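Serine protease pet (Escherichia coli, PDB 4OM9) acts as an autotransporter enterotoxin whose secreted passenger domain joins a serine protease to a long beta-helix and probably cleaves host proteins such as alpha-fodrin. Local coordinates at residues E113-D118 / G401-V406; I343-T348 / I364-L369; S52-G57 / Q83-T88. All blocks are in the same frame, centred on the assembly; numbering follows the deposited sequence.

Interaction 1 (E113-D118 / G401-V406); sequences ETRGAD and GGPGTV
R115 spans the meeting of two domains in an unusual way: its guanidinium donates to the backbone carbonyl of G401 while the ring of P403 reaches over one of its faces. The contact illustrates how a catalytic domain can be docked on a parallel beta-helix, the stalk of autotransporter passengers, since 113-118 belongs to the protease and 401-406 leads from a turn into a strand of the helix. R115 NH1 lies 2.8 Å from G401 O, and the bond is bent, with 139° at the hydrogen. The donor stands above the carbonyl plane, 50° out of it. The arginine chain is bent at chi2 and chi3, and its guanidinium meets P403 tip to tip, with P403 CD 3.6 Å from R115 NH1, offset toward the rim. P403 CG adds a contact to R115 CZ at 3.7 Å. Beside this, the backbones come close enough for E113 O to sit 3.3 Å from G401 CA, an approach that leaves no room for a beta carbon. The carboxylate of E113 bridges the same boundary, bonding to Y90 and T88 of the protease and to Y398 of the beta-helix. An ST turn shapes the chain around R115: T114 OG1 accepts from G116 N at 2.9 Å, with an angle of 161°.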
# COMPACT_ATOMS: atom_id res chain seq x y z
N GLU A 113 -4.38 24.92 -7.47
CA GLU A 113 -4.62 23.45 -7.56
C GLU A 113 -3.92 22.71 -8.69
O GLU A 113 -3.63 21.53 -8.56
CB GLU A 113 -6.13 23.16 -7.68
CG GLU A 113 -6.94 23.52 -6.43
CD GLU A 113 -6.99 25.02 -6.12
OE1 GLU A 113 -6.57 25.85 -6.97
OE2 GLU A 113 -7.45 25.37 -5.01
N THR A 114 -3.67 23.38 -9.82
CA THR A 114 -3.06 22.70 -10.96
C THR A 114 -2.04 23.60 -11.62
O THR A 114 -2.15 24.83 -11.53
CB THR A 114 -4.11 22.26 -12.00
OG1 THR A 114 -3.46 21.92 -13.24
CG2 THR A 114 -5.14 23.35 -12.26
N ARG A 115 -1.04 23.01 -12.26
CA ARG A 115 -0.05 23.83 -12.96
C ARG A 115 -0.52 24.15 -14.38
O ARG A 115 0.14 24.89 -15.11
CB ARG A 115 1.32 23.15 -12.99
CG ARG A 115 2.16 23.41 -11.73
CD ARG A 115 1.63 22.63 -10.55
NE ARG A 115 1.80 21.20 -10.78
CZ ARG A 115 1.04 20.23 -10.25
NH1 ARG A 115 0.01 20.52 -9.47
NH2 ARG A 115 1.30 18.97 -10.54
N GLY A 116 -1.68 23.60 -14.75
CA GLY A 116 -2.33 23.94 -16.00
C GLY A 116 -1.97 23.00 -17.15
O GLY A 116 -1.04 22.21 -17.04
N ALA A 117 -2.70 23.09 -18.26
CA ALA A 117 -2.42 22.19 -19.37
C ALA A 117 -1.26 22.73 -20.21
O ALA A 117 -1.02 23.94 -20.22
CB ALA A 117 -3.67 21.99 -20.23
N ASP A 118 -0.55 21.83 -20.88
CA ASP A 118 0.52 22.21 -21.81
C ASP A 118 -0.08 22.88 -23.04
O ASP A 118 -1.03 22.38 -23.62
CB ASP A 118 1.35 20.98 -22.21
CG ASP A 118 2.39 21.28 -23.28
OD1 ASP A 118 2.03 21.49 -24.47
OD2 ASP A 118 3.59 21.29 -22.95
N GLY A 401 -2.43 19.88 -4.97
CA GLY A 401 -1.96 19.73 -6.33
C GLY A 401 -0.77 18.84 -6.54
O GLY A 401 -0.46 18.46 -7.67
N GLY A 402 -0.06 18.55 -5.46
CA GLY A 402 1.02 17.57 -5.53
C GLY A 402 2.43 18.00 -5.15
O GLY A 402 3.05 17.39 -4.29
N PRO A 403 2.96 19.04 -5.81
CA PRO A 403 4.40 19.23 -5.68
C PRO A 403 4.83 20.29 -4.68
O PRO A 403 6.01 20.62 -4.66
CB PRO A 403 4.80 19.64 -7.10
CG PRO A 403 3.62 20.45 -7.55
CD PRO A 403 2.39 19.94 -6.82
N GLY A 404 3.92 20.83 -3.87
CA GLY A 404 4.35 21.81 -2.88
C GLY A 404 4.91 21.17 -1.61
O GLY A 404 4.59 20.03 -1.28
N THR A 405 5.78 21.91 -0.93
CA THR A 405 6.31 21.52 0.37
C THR A 405 6.04 22.63 1.40
O THR A 405 6.21 23.82 1.12
CB THR A 405 7.82 21.26 0.30
OG1 THR A 405 8.04 20.10 -0.50
CG2 THR A 405 8.41 21.01 1.69
N VAL A 406 5.59 22.21 2.57
CA VAL A 406 5.51 23.07 3.73
C VAL A 406 6.55 22.62 4.78
O VAL A 406 6.59 21.45 5.16
CB VAL A 406 4.11 23.05 4.34
CG1 VAL A 406 4.09 23.87 5.65
CG2 VAL A 406 3.13 23.60 3.36

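Interaction 2 (I343-T348 / I364-L369); sequences IGKGST and IGEGSL
I343 meets the next coil through backbone and side chain alike, a worked case of how successive rungs of a parallel beta-helix stack at a corner. Its N-H reaches I364 O at 3.3 Å. Its own O, pointing along the stack, takes G367 N at 3.0 Å, with the donor 54° out of the carbonyl plane. An extended chi2 (164°) carries CD1 onto the following strand, where it lies 3.8 Å from L369 CB. G344 then opens a type II turn that ends at S347, and G344 O takes a CA-H...O contact from G367 CA at 3.3 Å, where no beta carbon stands in the way. K345 crosses E366 obliquely on the exposed side; its NZ and E366 OE2 form a rather long salt bridge of 3.5 Å. G346, at the positive-phi position of the turn, passes its N-H to a water that in turn donates to E366 O, bridging the two segments. S347 O receives S368 N at 2.8 Å, almost along the C=O axis and nearly straight at 176°, while S347 OG is held by K322 and D319 of the coil before. T348 pairs with S368 in parallel register, OG1 lying 3.7 Å from S368 CB on their shared face. The corner thus joins two sheets whose strands run parallel here: strand 341-343 runs beside 361-364 in one, and strand 348-352 lies between 323-328 and 368-371 in the other.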
# COMPACT_ATOMS: atom_id res chain seq x y z
N ILE A 343 6.73 32.35 -7.30
CA ILE A 343 8.19 32.39 -7.20
C ILE A 343 8.82 31.38 -8.13
O ILE A 343 8.48 30.19 -8.09
CB ILE A 343 8.69 32.10 -5.76
CG1 ILE A 343 8.01 33.00 -4.72
CG2 ILE A 343 10.21 32.21 -5.69
CD1 ILE A 343 8.18 32.47 -3.25
N GLY A 344 9.77 31.87 -8.92
CA GLY A 344 10.52 31.05 -9.85
C GLY A 344 11.45 30.05 -9.19
O GLY A 344 11.88 30.23 -8.04
N LYS A 345 11.74 28.99 -9.94
CA LYS A 345 12.65 27.93 -9.53
C LYS A 345 13.99 28.48 -9.02
O LYS A 345 14.60 29.35 -9.65
CB LYS A 345 12.87 26.98 -10.71
CG LYS A 345 13.94 25.92 -10.50
CD LYS A 345 14.14 25.08 -11.74
CE LYS A 345 13.25 23.85 -11.74
NZ LYS A 345 13.76 22.78 -10.84
N GLY A 346 14.45 27.98 -7.88
CA GLY A 346 15.76 28.32 -7.35
C GLY A 346 15.85 29.67 -6.64
O GLY A 346 16.93 30.11 -6.25
N SER A 347 14.70 30.30 -6.46
CA SER A 347 14.62 31.58 -5.77
C SER A 347 14.04 31.45 -4.37
O SER A 347 13.23 30.57 -4.10
CB SER A 347 13.78 32.58 -6.57
OG SER A 347 14.56 33.21 -7.58
N THR A 348 14.47 32.35 -3.49
CA THR A 348 13.88 32.45 -2.17
C THR A 348 13.43 33.88 -1.87
O THR A 348 14.18 34.84 -2.03
CB THR A 348 14.88 32.00 -1.07
OG1 THR A 348 15.15 30.60 -1.22
CG2 THR A 348 14.30 32.27 0.31
N ILE A 364 2.23 29.90 -5.62
CA ILE A 364 2.57 28.90 -6.64
C ILE A 364 3.99 29.11 -7.09
O ILE A 364 4.73 29.91 -6.48
CB ILE A 364 1.66 28.94 -7.88
CG1 ILE A 364 1.78 30.30 -8.59
CG2 ILE A 364 0.23 28.67 -7.50
CD1 ILE A 364 0.97 30.39 -9.90
N GLY A 365 4.39 28.38 -8.13
CA GLY A 365 5.75 28.43 -8.61
C GLY A 365 6.67 27.53 -7.81
O GLY A 365 6.32 27.06 -6.72
N GLU A 366 7.86 27.29 -8.34
CA GLU A 366 8.72 26.26 -7.78
C GLU A 366 9.65 26.71 -6.67
O GLU A 366 10.20 25.86 -5.96
CB GLU A 366 9.54 25.64 -8.90
CG GLU A 366 8.71 24.81 -9.86
CD GLU A 366 9.54 24.19 -10.94
OE1 GLU A 366 9.48 24.67 -12.09
OE2 GLU A 366 10.28 23.23 -10.64
N GLY A 367 9.82 28.02 -6.52
CA GLY A 367 10.70 28.58 -5.50
C GLY A 367 10.13 28.68 -4.10
O GLY A 367 9.00 28.23 -3.84
N SER A 368 10.89 29.31 -3.21
CA SER A 368 10.61 29.33 -1.76
C SER A 368 10.08 30.64 -1.17
O SER A 368 10.72 31.68 -1.28
CB SER A 368 11.88 28.97 -0.98
OG SER A 368 12.44 27.76 -1.45
N LEU A 369 8.94 30.56 -0.50
CA LEU A 369 8.46 31.64 0.35
C LEU A 369 8.91 31.36 1.79
O LEU A 369 8.50 30.37 2.39
CB LEU A 369 6.94 31.77 0.26
CG LEU A 369 6.38 33.04 0.90
CD1 LEU A 369 6.92 34.26 0.19
CD2 LEU A 369 4.87 33.08 0.89
O HOH W 1 13.23 25.46 -6.62

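Interaction 3 (S52-G57 / Q83-T88); sequences SATANG and QTYGST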
# COMPACT_ATOMS: atom_id res chain seq x y z
N SER A 52 -6.28 19.84 -14.86
CA SER A 52 -6.35 21.25 -15.31
C SER A 52 -7.78 21.69 -15.68
O SER A 52 -8.06 22.89 -15.83
CB SER A 52 -5.42 21.49 -16.49
OG SER A 52 -4.10 21.06 -16.19
N ALA A 53 -8.68 20.72 -15.80
CA ALA A 53 -10.09 21.00 -16.07
C ALA A 53 -10.77 21.67 -14.87
O ALA A 53 -10.50 21.31 -13.72
CB ALA A 53 -10.84 19.70 -16.45
N THR A 54 -11.63 22.65 -15.14
CA THR A 54 -12.52 23.17 -14.12
C THR A 54 -13.44 22.07 -13.60
O THR A 54 -13.78 21.15 -14.34
CB THR A 54 -13.41 24.31 -14.67
OG1 THR A 54 -14.17 23.81 -15.78
CG2 THR A 54 -12.55 25.52 -15.14
N ALA A 55 -13.85 22.18 -12.34
CA ALA A 55 -14.81 21.26 -11.73
C ALA A 55 -16.00 21.00 -12.63
O ALA A 55 -16.45 19.86 -12.75
CB ALA A 55 -15.28 21.82 -10.42
N ASN A 56 -16.50 22.04 -13.29
CA ASN A 56 -17.68 21.87 -14.12
C ASN A 56 -17.32 21.51 -15.57
O ASN A 56 -18.19 21.33 -16.41
CB ASN A 56 -18.56 23.12 -14.06
CG ASN A 56 -18.04 24.23 -14.92
OD1 ASN A 56 -16.91 24.18 -15.44
ND2 ASN A 56 -18.86 25.29 -15.07
N GLY A 57 -16.02 21.45 -15.85
CA GLY A 57 -15.55 21.04 -17.16
C GLY A 57 -15.53 22.09 -18.26
O GLY A 57 -14.92 21.86 -19.30
N GLN A 83 -14.96 29.86 -11.94
CA GLN A 83 -14.23 28.60 -12.03
C GLN A 83 -13.85 28.08 -10.66
O GLN A 83 -13.38 28.82 -9.79
CB GLN A 83 -12.99 28.78 -12.90
CG GLN A 83 -13.33 29.34 -14.25
CD GLN A 83 -12.18 29.32 -15.21
OE1 GLN A 83 -11.09 28.85 -14.89
NE2 GLN A 83 -12.42 29.85 -16.42
N THR A 84 -14.07 26.78 -10.48
CA THR A 84 -13.70 26.10 -9.26
C THR A 84 -12.61 25.07 -9.54
O THR A 84 -12.76 24.22 -10.43
CB THR A 84 -14.89 25.39 -8.63
OG1 THR A 84 -15.81 26.36 -8.14
CG2 THR A 84 -14.44 24.50 -7.47
N TYR A 85 -11.52 25.17 -8.80
CA TYR A 85 -10.54 24.10 -8.74
C TYR A 85 -10.35 23.76 -7.26
O TYR A 85 -10.10 24.66 -6.44
CB TYR A 85 -9.21 24.50 -9.37
CG TYR A 85 -9.29 25.07 -10.78
CD1 TYR A 85 -9.58 26.41 -11.00
CD2 TYR A 85 -9.02 24.27 -11.89
CE1 TYR A 85 -9.63 26.94 -12.28
CE2 TYR A 85 -9.06 24.80 -13.18
CZ TYR A 85 -9.37 26.14 -13.36
OH TYR A 85 -9.41 26.67 -14.64
N GLY A 86 -10.49 22.47 -6.93
CA GLY A 86 -10.48 22.04 -5.55
C GLY A 86 -11.46 22.83 -4.70
O GLY A 86 -12.62 22.97 -5.06
N SER A 87 -10.96 23.40 -3.60
CA SER A 87 -11.77 24.17 -2.68
C SER A 87 -11.73 25.65 -2.97
O SER A 87 -12.02 26.45 -2.10
CB SER A 87 -11.31 23.99 -1.23
OG SER A 87 -11.40 22.65 -0.80
N THR A 88 -11.31 26.03 -4.18
CA THR A 88 -11.11 27.45 -4.45
C THR A 88 -11.92 27.92 -5.65
O THR A 88 -11.99 27.22 -6.67
CB THR A 88 -9.63 27.75 -4.69
OG1 THR A 88 -8.85 27.16 -3.64
CG2 THR A 88 -9.40 29.27 -4.74
O HOH W 2 -15.69 25.04 -12.64
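T84 O receives the N-H of A55 at 3.0 Å in a nearly straight bond of 171°, the polar clasp between a loop and the edge strand 82-85 of an antiparallel sheet in the protease domain, whose clan is chymotrypsin-like. The methyl of A55 rests on the same strand, its CB 4.0 Å from T84 CB. A water accepts from both N56 N and T84 N, 3.2 Å from each, so T84 is tied at both its N-H and its C=O. Further in, T54 puts OG1 between the backbone N and the carbonyl carbon (chi1 58°), where A59 N donates to it. CG2, set beside the backbone N, crosses toward Q83 and Y85 instead, 3.4 Å from Y85 OH and 3.6 Å from Q83 OE1. Those two atoms are themselves bonded, the phenol donating to the amide oxygen at 2.8 Å, which would help to hold the Y85 hydroxyl in place. S52 O lies in the plane of that ring at its edge, 3.4 Å from CE2. Chemically, one direct backbone bond and one water carry the polar load, and the threonine methyl packs against a tyrosine-glutamine pair whose hydroxyl and amide oxygen are already bonded to each other, the amide nitrogen going to A80 O.

From the N terminus, interaction 3 comes first, closing a short loop that brings 83-88 back to 52-57 within the protease domain. It is complete before interaction 1 opens at 113-118. Interaction 1 then spans nearly three hundred residues, so that the rest of the protease and the first coils of the beta-helix lie between its ends. Within that span falls interaction 2, a local closure of consecutive coils, and both it and interaction 1 reach the same beta-helix sheet, their nearest atoms about 6 Å apart. Interactions 1 and 3 touch directly, T114 OG1 and S52 OG forming a probable hydrogen bond. Interactions 3 and 1 link the protease sheet to the domain boundary, while interaction 2 holds neighbouring coils of the stalk.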